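Local coordinates for carbonic anhydrase (Porphyridium purpureum, PDB 1DDZ), which probably catalyses the reversible hydration of carbon dioxide to hydrogencarbonate and a proton, as a zinc-dependent carbonic anhydrase of the beta class, at residues 37-47 / 464-474; 381-391 / 430-441. All coordinates share one frame; numbering follows the deposited sequence.

Interaction 1 of 2, residues 37-47 / 464-474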
# COMPACT_ATOMS: atom_id res chain seq x y z
N SER A 37 22.47 16.21 -20.26
CA SER A 37 23.01 14.90 -19.94
C SER A 37 23.43 14.06 -21.16
O SER A 37 22.95 14.25 -22.28
CB SER A 37 22.00 14.11 -19.09
OG SER A 37 22.43 12.78 -18.82
N ASN A 38 24.34 13.13 -20.91
CA ASN A 38 24.81 12.25 -21.96
C ASN A 38 23.71 11.26 -22.34
O ASN A 38 23.78 10.67 -23.41
CB ASN A 38 26.15 11.58 -21.58
CG ASN A 38 25.99 10.28 -20.81
OD1 ASN A 38 26.63 9.27 -21.15
ND2 ASN A 38 25.20 10.30 -19.74
N ILE A 39 22.65 11.16 -21.54
CA ILE A 39 21.56 10.25 -21.89
C ILE A 39 20.86 10.72 -23.15
O ILE A 39 20.38 9.92 -23.93
CB ILE A 39 20.51 10.03 -20.75
CG1 ILE A 39 19.83 11.33 -20.33
CG2 ILE A 39 21.14 9.29 -19.60
CD1 ILE A 39 18.57 11.08 -19.55
N PHE A 40 20.81 12.03 -23.37
CA PHE A 40 20.17 12.57 -24.56
C PHE A 40 21.08 12.27 -25.76
O PHE A 40 20.62 11.83 -26.81
CB PHE A 40 19.93 14.06 -24.37
CG PHE A 40 18.96 14.37 -23.28
CD1 PHE A 40 19.40 14.93 -22.09
CD2 PHE A 40 17.61 14.08 -23.44
CE1 PHE A 40 18.51 15.20 -21.06
CE2 PHE A 40 16.71 14.35 -22.42
CZ PHE A 40 17.16 14.91 -21.22
N ALA A 41 22.38 12.40 -25.56
CA ALA A 41 23.33 12.10 -26.61
C ALA A 41 23.26 10.60 -26.97
O ALA A 41 23.34 10.22 -28.14
CB ALA A 41 24.74 12.45 -26.14
N ASN A 42 23.12 9.77 -25.94
CA ASN A 42 23.05 8.32 -26.14
C ASN A 42 21.75 7.95 -26.79
O ASN A 42 21.71 7.11 -27.68
CB ASN A 42 23.24 7.60 -24.81
CG ASN A 42 24.70 7.52 -24.42
OD1 ASN A 42 25.56 7.38 -25.29
ND2 ASN A 42 24.99 7.61 -23.13
N ASN A 43 20.67 8.59 -26.37
CA ASN A 43 19.37 8.34 -26.97
C ASN A 43 19.42 8.70 -28.46
O ASN A 43 18.82 8.02 -29.29
CB ASN A 43 18.31 9.20 -26.31
CG ASN A 43 17.04 9.23 -27.11
OD1 ASN A 43 16.62 10.28 -27.60
ND2 ASN A 43 16.40 8.09 -27.24
N GLU A 44 20.11 9.79 -28.78
CA GLU A 44 20.22 10.24 -30.15
C GLU A 44 21.02 9.25 -30.98
O GLU A 44 20.60 8.84 -32.07
CB GLU A 44 20.84 11.63 -30.19
CG GLU A 44 20.89 12.26 -31.58
CD GLU A 44 19.51 12.43 -32.22
OE1 GLU A 44 19.47 12.81 -33.41
OE2 GLU A 44 18.48 12.21 -31.56
N ALA A 45 22.18 8.84 -30.47
CA ALA A 45 23.01 7.86 -31.16
C ALA A 45 22.16 6.62 -31.51
O ALA A 45 22.22 6.10 -32.62
CB ALA A 45 24.18 7.45 -30.27
N TRP A 46 21.34 6.20 -30.56
CA TRP A 46 20.46 5.05 -30.73
C TRP A 46 19.47 5.29 -31.87
O TRP A 46 19.32 4.44 -32.75
CB TRP A 46 19.71 4.77 -29.43
CG TRP A 46 18.58 3.81 -29.58
CD1 TRP A 46 18.66 2.48 -29.81
CD2 TRP A 46 17.18 4.12 -29.48
NE1 TRP A 46 17.40 1.93 -29.87
CE2 TRP A 46 16.47 2.92 -29.67
CE3 TRP A 46 16.45 5.30 -29.26
CZ2 TRP A 46 15.07 2.85 -29.63
CZ3 TRP A 46 15.06 5.24 -29.23
CH2 TRP A 46 14.39 4.02 -29.41
N ARG A 47 18.78 6.43 -31.84
CA ARG A 47 17.80 6.77 -32.87
C ARG A 47 18.46 6.73 -34.24
O ARG A 47 17.89 6.18 -35.19
CB ARG A 47 17.24 8.17 -32.67
CG ARG A 47 16.55 8.40 -31.36
CD ARG A 47 16.13 9.84 -31.27
NE ARG A 47 15.13 10.14 -32.29
CZ ARG A 47 15.32 10.91 -33.36
NH1 ARG A 47 16.49 11.49 -33.57
NH2 ARG A 47 14.34 11.08 -34.23
N GLN A 464 16.56 13.21 -12.93
CA GLN A 464 16.25 13.68 -14.28
C GLN A 464 14.80 13.37 -14.70
O GLN A 464 14.26 12.30 -14.39
CB GLN A 464 17.25 13.05 -15.26
CG GLN A 464 16.94 13.21 -16.73
CD GLN A 464 17.30 14.58 -17.28
OE1 GLN A 464 16.42 15.38 -17.62
NE2 GLN A 464 18.58 14.85 -17.40
N GLY A 465 14.18 14.34 -15.36
CA GLY A 465 12.81 14.20 -15.85
C GLY A 465 12.94 14.12 -17.37
O GLY A 465 13.70 14.90 -17.97
N VAL A 466 12.17 13.25 -18.00
CA VAL A 466 12.31 13.02 -19.43
C VAL A 466 10.95 12.60 -20.02
O VAL A 466 10.08 12.16 -19.28
CB VAL A 466 13.43 11.91 -19.61
CG1 VAL A 466 12.88 10.59 -20.08
CG2 VAL A 466 14.59 12.40 -20.44
N VAL A 467 10.71 12.86 -21.31
CA VAL A 467 9.45 12.46 -21.97
C VAL A 467 9.76 12.22 -23.44
O VAL A 467 10.74 12.73 -23.95
CB VAL A 467 8.34 13.55 -21.86
CG1 VAL A 467 8.62 14.72 -22.82
CG2 VAL A 467 6.98 12.95 -22.19
N TYR A 468 8.96 11.41 -24.12
CA TYR A 468 9.22 11.17 -25.53
C TYR A 468 7.97 10.71 -26.22
O TYR A 468 6.99 10.34 -25.56
CB TYR A 468 10.32 10.13 -25.72
CG TYR A 468 9.88 8.72 -25.41
CD1 TYR A 468 9.45 7.86 -26.42
CD2 TYR A 468 9.91 8.24 -24.11
CE1 TYR A 468 9.05 6.54 -26.14
CE2 TYR A 468 9.52 6.93 -23.82
CZ TYR A 468 9.09 6.09 -24.83
OH TYR A 468 8.74 4.80 -24.53
N GLY A 469 7.99 10.80 -27.55
CA GLY A 469 6.88 10.35 -28.37
C GLY A 469 7.44 9.15 -29.10
O GLY A 469 8.56 9.21 -29.60
N VAL A 470 6.69 8.04 -29.14
CA VAL A 470 7.15 6.81 -29.78
C VAL A 470 7.37 6.99 -31.30
O VAL A 470 8.15 6.28 -31.91
CB VAL A 470 6.16 5.64 -29.45
CG1 VAL A 470 4.82 5.86 -30.14
CG2 VAL A 470 6.77 4.30 -29.76
N GLY A 471 6.75 8.01 -31.86
CA GLY A 471 6.88 8.31 -33.27
C GLY A 471 8.29 8.69 -33.67
O GLY A 471 8.64 8.60 -34.84
N ASP A 472 9.08 9.17 -32.70
CA ASP A 472 10.48 9.54 -32.96
C ASP A 472 11.49 9.02 -31.94
O ASP A 472 12.67 9.12 -32.16
CB ASP A 472 10.67 11.06 -33.13
CG ASP A 472 10.24 11.86 -31.89
OD1 ASP A 472 9.91 13.05 -32.05
OD2 ASP A 472 10.23 11.33 -30.76
N GLY A 473 11.01 8.51 -30.81
CA GLY A 473 11.91 7.97 -29.79
C GLY A 473 12.95 8.94 -29.27
O GLY A 473 13.96 8.54 -28.72
N LYS A 474 12.68 10.23 -29.40
CA LYS A 474 13.61 11.25 -28.96
C LYS A 474 13.23 11.67 -27.54
O LYS A 474 12.10 12.03 -27.29
CB LYS A 474 13.55 12.46 -29.90
CG LYS A 474 14.54 13.56 -29.57
CD LYS A 474 14.09 14.90 -30.13
CE LYS A 474 14.01 14.90 -31.65
NZ LYS A 474 15.36 14.70 -32.25

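Interaction 2 of 2, residues 381-391 / 430-441. With ZN (zinc ion), chain D.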
# COMPACT_ATOMS: atom_id res chain seq x y z
N VAL A 381 12.81 9.77 -14.27
CA VAL A 381 11.36 9.55 -14.31
C VAL A 381 11.00 9.80 -15.78
O VAL A 381 11.21 10.90 -16.31
CB VAL A 381 10.52 10.52 -13.40
CG1 VAL A 381 9.03 10.30 -13.61
CG2 VAL A 381 10.85 10.31 -11.92
N CYS A 382 10.49 8.76 -16.45
CA CYS A 382 10.15 8.86 -17.85
C CYS A 382 8.68 8.69 -18.16
O CYS A 382 8.06 7.69 -17.77
CB CYS A 382 10.94 7.84 -18.66
SG CYS A 382 10.69 7.95 -20.46
N GLY A 383 8.11 9.72 -18.77
CA GLY A 383 6.72 9.67 -19.19
C GLY A 383 6.74 9.50 -20.70
O GLY A 383 7.82 9.52 -21.30
N HIS A 384 5.60 9.36 -21.35
CA HIS A 384 5.58 9.21 -22.81
C HIS A 384 4.32 9.84 -23.39
O HIS A 384 3.25 9.77 -22.78
CB HIS A 384 5.74 7.72 -23.25
CG HIS A 384 4.66 6.80 -22.75
ND1 HIS A 384 3.79 6.16 -23.60
CD2 HIS A 384 4.29 6.45 -21.50
CE1 HIS A 384 2.91 5.47 -22.89
NE2 HIS A 384 3.19 5.63 -21.61
N TYR A 385 4.44 10.47 -24.57
CA TYR A 385 3.30 11.13 -25.19
C TYR A 385 2.19 10.16 -25.51
O TYR A 385 2.44 8.99 -25.74
CB TYR A 385 3.72 11.89 -26.44
CG TYR A 385 4.57 13.08 -26.09
CD1 TYR A 385 5.80 13.29 -26.69
CD2 TYR A 385 4.14 13.99 -25.12
CE1 TYR A 385 6.59 14.37 -26.34
CE2 TYR A 385 4.93 15.07 -24.76
CZ TYR A 385 6.16 15.25 -25.37
OH TYR A 385 6.96 16.30 -25.01
N ALA A 386 0.97 10.63 -25.38
CA ALA A 386 -0.21 9.79 -25.62
C ALA A 386 -0.41 8.65 -24.62
O ALA A 386 -1.20 7.74 -24.86
CB ALA A 386 -0.21 9.26 -27.07
N CYS A 387 0.27 8.72 -23.47
CA CYS A 387 0.14 7.72 -22.40
C CYS A 387 -1.33 7.34 -22.09
O CYS A 387 -2.12 8.17 -21.63
CB CYS A 387 0.82 8.24 -21.12
SG CYS A 387 0.74 7.09 -19.70
N GLY A 388 -1.66 6.06 -22.27
CA GLY A 388 -3.01 5.57 -22.01
C GLY A 388 -3.44 5.67 -20.57
O GLY A 388 -4.62 5.86 -20.27
N GLY A 389 -2.48 5.58 -19.65
CA GLY A 389 -2.83 5.71 -18.24
C GLY A 389 -3.28 7.13 -17.92
O GLY A 389 -4.25 7.35 -17.19
N CYS A 390 -2.56 8.10 -18.48
CA CYS A 390 -2.89 9.51 -18.29
C CYS A 390 -4.18 9.85 -18.99
O CYS A 390 -4.98 10.60 -18.46
CB CYS A 390 -1.77 10.41 -18.78
SG CYS A 390 -0.32 10.33 -17.71
N ALA A 391 -4.39 9.29 -20.18
CA ALA A 391 -5.63 9.51 -20.92
C ALA A 391 -6.77 8.93 -20.11
O ALA A 391 -7.82 9.53 -19.98
CB ALA A 391 -5.57 8.83 -22.26
N LEU A 430 -3.41 16.68 -23.50
CA LEU A 430 -3.05 15.45 -22.82
C LEU A 430 -1.53 15.41 -22.69
O LEU A 430 -0.97 15.07 -21.65
CB LEU A 430 -3.44 14.23 -23.64
CG LEU A 430 -3.69 12.84 -23.01
CD1 LEU A 430 -3.31 11.75 -23.98
CD2 LEU A 430 -2.96 12.63 -21.69
N ASN A 431 -0.85 15.69 -23.80
CA ASN A 431 0.59 15.69 -23.83
C ASN A 431 1.22 16.67 -22.87
O ASN A 431 2.34 16.45 -22.43
CB ASN A 431 1.09 15.94 -25.23
CG ASN A 431 0.91 14.74 -26.11
OD1 ASN A 431 1.31 14.76 -27.25
ND2 ASN A 431 0.35 13.67 -25.58
N ARG A 432 0.53 17.77 -22.57
CA ARG A 432 1.08 18.76 -21.63
C ARG A 432 0.92 18.21 -20.22
O ARG A 432 1.83 18.33 -19.39
CB ARG A 432 0.37 20.11 -21.75
CG ARG A 432 0.92 21.18 -20.80
CD ARG A 432 2.39 21.46 -21.06
NE ARG A 432 2.59 22.82 -21.56
CZ ARG A 432 3.67 23.25 -22.20
NH1 ARG A 432 4.68 22.44 -22.46
NH2 ARG A 432 3.77 24.53 -22.50
N LEU A 433 -0.24 17.63 -19.96
CA LEU A 433 -0.54 17.03 -18.65
C LEU A 433 0.51 15.95 -18.35
O LEU A 433 0.98 15.82 -17.22
CB LEU A 433 -1.92 16.37 -18.68
CG LEU A 433 -2.80 16.23 -17.43
CD1 LEU A 433 -3.49 14.90 -17.52
CD2 LEU A 433 -2.05 16.35 -16.13
N ILE A 434 0.86 15.19 -19.37
CA ILE A 434 1.84 14.12 -19.29
C ILE A 434 3.20 14.70 -18.90
O ILE A 434 3.94 14.12 -18.11
CB ILE A 434 1.91 13.37 -20.67
CG1 ILE A 434 0.67 12.51 -20.85
CG2 ILE A 434 3.18 12.56 -20.82
CD1 ILE A 434 0.71 11.75 -22.14
N GLU A 435 3.52 15.88 -19.42
CA GLU A 435 4.78 16.54 -19.14
C GLU A 435 4.84 17.04 -17.70
O GLU A 435 5.86 16.91 -17.01
CB GLU A 435 4.98 17.73 -20.09
CG GLU A 435 5.21 17.34 -21.53
CD GLU A 435 5.13 18.53 -22.49
OE1 GLU A 435 4.40 19.48 -22.20
OE2 GLU A 435 5.81 18.51 -23.54
N ILE A 436 3.78 17.71 -17.29
CA ILE A 436 3.68 18.24 -15.95
C ILE A 436 3.63 17.09 -14.93
O ILE A 436 4.14 17.21 -13.80
CB ILE A 436 2.46 19.15 -15.84
CG1 ILE A 436 2.64 20.34 -16.80
CG2 ILE A 436 2.26 19.61 -14.42
CD1 ILE A 436 1.39 21.25 -16.86
N ASN A 437 3.05 15.95 -15.33
CA ASN A 437 2.99 14.78 -14.45
C ASN A 437 4.42 14.29 -14.16
O ASN A 437 4.77 14.06 -13.01
CB ASN A 437 2.15 13.67 -15.07
CG ASN A 437 2.08 12.43 -14.19
OD1 ASN A 437 2.55 11.38 -14.58
ND2 ASN A 437 1.51 12.56 -13.00
N VAL A 438 5.26 14.26 -15.18
CA VAL A 438 6.68 13.86 -15.03
C VAL A 438 7.39 14.82 -14.07
O VAL A 438 8.15 14.40 -13.19
CB VAL A 438 7.43 13.88 -16.41
CG1 VAL A 438 8.91 13.69 -16.23
CG2 VAL A 438 6.91 12.80 -17.30
N LEU A 439 7.14 16.13 -14.25
CA LEU A 439 7.75 17.18 -13.42
C LEU A 439 7.31 17.00 -11.94
O LEU A 439 8.12 17.01 -11.02
CB LEU A 439 7.30 18.53 -13.98
CG LEU A 439 8.09 19.81 -13.71
CD1 LEU A 439 7.65 20.43 -12.43
CD2 LEU A 439 9.56 19.52 -13.71
N GLU A 440 6.02 16.79 -11.76
CA GLU A 440 5.44 16.60 -10.45
C GLU A 440 6.03 15.32 -9.82
O GLU A 440 6.41 15.31 -8.65
CB GLU A 440 3.93 16.49 -10.61
CG GLU A 440 3.09 17.07 -9.48
CD GLU A 440 3.17 18.60 -9.40
OE1 GLU A 440 4.06 19.12 -8.70
OE2 GLU A 440 2.31 19.28 -10.00
N GLN A 441 6.20 14.26 -10.62
CA GLN A 441 6.75 13.00 -10.10
C GLN A 441 8.22 13.14 -9.73
O GLN A 441 8.67 12.57 -8.75
CB GLN A 441 6.51 11.83 -11.06
CG GLN A 441 5.04 11.62 -11.40
CD GLN A 441 4.13 11.72 -10.20
OE1 GLN A 441 4.33 11.04 -9.21
NE2 GLN A 441 3.11 12.56 -10.29
ZN ZN D . 1.70 5.11 -20.35

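Interaction 1 of 2, residues 37-47 / 464-474
Asn43 and Arg47, one turn apart on helix 38-47, both bind backbone carbonyls of the turn after strand 464-468. Asn43 ND2 donates to Gly473 O at 2.9 Å, the acceptor lying in the amide plane and the donor almost in line with the C=O bond. The same nitrogen also donates to Ile338 O, and Asn43 OD1 accepts from Leu475 N, so both ends of this buried amide are satisfied. Arg47 CG is anti to the carbonyl carbon (chi1 -59°) and the chain bends at chi3, turning NE onto Asp472 O at 2.7 Å in a nearly straight bond (173°); NH2 adds a weak second one.

Three charged side chains meet here. Glu44 OE2 forms a salt bridge with Arg47 NH1 at 2.9 Å, while Lys474 NZ lies over a guanidinium face, offset toward its edge, and 4.1 Å from Glu44 OE2, too far for a salt bridge.

Phe40 CE2 packs on Val466 CG2 at 3.5 Å, and Ile39 CD1 rests against the Gln464 CG methylene.

Gly473, with positive phi and no side chain, suits its tight place beside Trp46. Backbone recognition thus fixes the turn against the helix, and Glu44 probably eases the closeness of two cations.

Interaction 2 of 2, residues 381-391 / 430-441
Ile434 of helix 430-441 packs behind the type II turn from His384 to Cys387. Its CG1 is held anti to the carbonyl carbon (chi1 -74°) and the chain is extended beyond it, which carries CD1 into the turn. There CD1 touches His384 O and Cys387 N, and lies 3.7 Å from Cys387 CB. A branched, unbent aliphatic chain suits this buried wedge. The turn it supports binds the zinc ion through His384 NE2 at 2.0 Å and Cys387 SG at 2.3 Å, and Cys328 and Asp330 complete the metal site.

Farther along, Cys390 CB touches both Ile434 CG1 and Leu430 CD2, and Leu430 CD1 reaches Ala386 CA and Ala391 CB. The small residues let the helix beginning at Gly388 settle on the long one; its first turn is capped weakly by Cys387 SG, the same sulfur that holds zinc.

At Tyr385 the contact turns polar. The side chain crosses Asn431 at about a right angle, Tyr385 CD2 lying 3.5 Å from Asn431 CG. Its hydroxyl donates to Glu435 OE2 at 2.9 Å, meeting the carboxylate on its anti side, while Gly30 N also donates to OE2. Glu435 OE1 pairs with Arg432 NH1 at 3.0 Å, so the acceptor of the tyrosine is itself held in place.

Along the strand, Gly383 N lies 3.6 Å from Val438 CG2; glycine lets the strand come this close to the helix. Val381 CG1 packs on Gln441 CB one strand repeat away. Strand 381-384 and the helix run nearly antiparallel (171°), their axes 8.1 Å apart at closest approach. This is the alpha-beta-alpha core of a beta-class carbonic anhydrase, with histidine and cysteine zinc ligands at the C-terminal end of a central parallel strand.

Of the segments in these contacts, helix 38-53 comes first from the N terminus, and interaction 1 closes a very long loop by bringing it to the end of strand 462-468, with 416 residues between the segments. Interaction 2 is nested inside that loop and closes a much shorter one, of 38 residues, between strand 378-384 with its zinc-binding turn and helix 426-447. The two meet in the sheet, where strands 378-384 and 462-468 are parallel neighbours: Gln464 O lies 2.9 Å from Val381 N, and Tyr468 O 2.7 Å from Tyr385 N, both probable hydrogen bonds. Together they tie an N-terminal helix, the second five-stranded sheet and a helix packed on it into one unit.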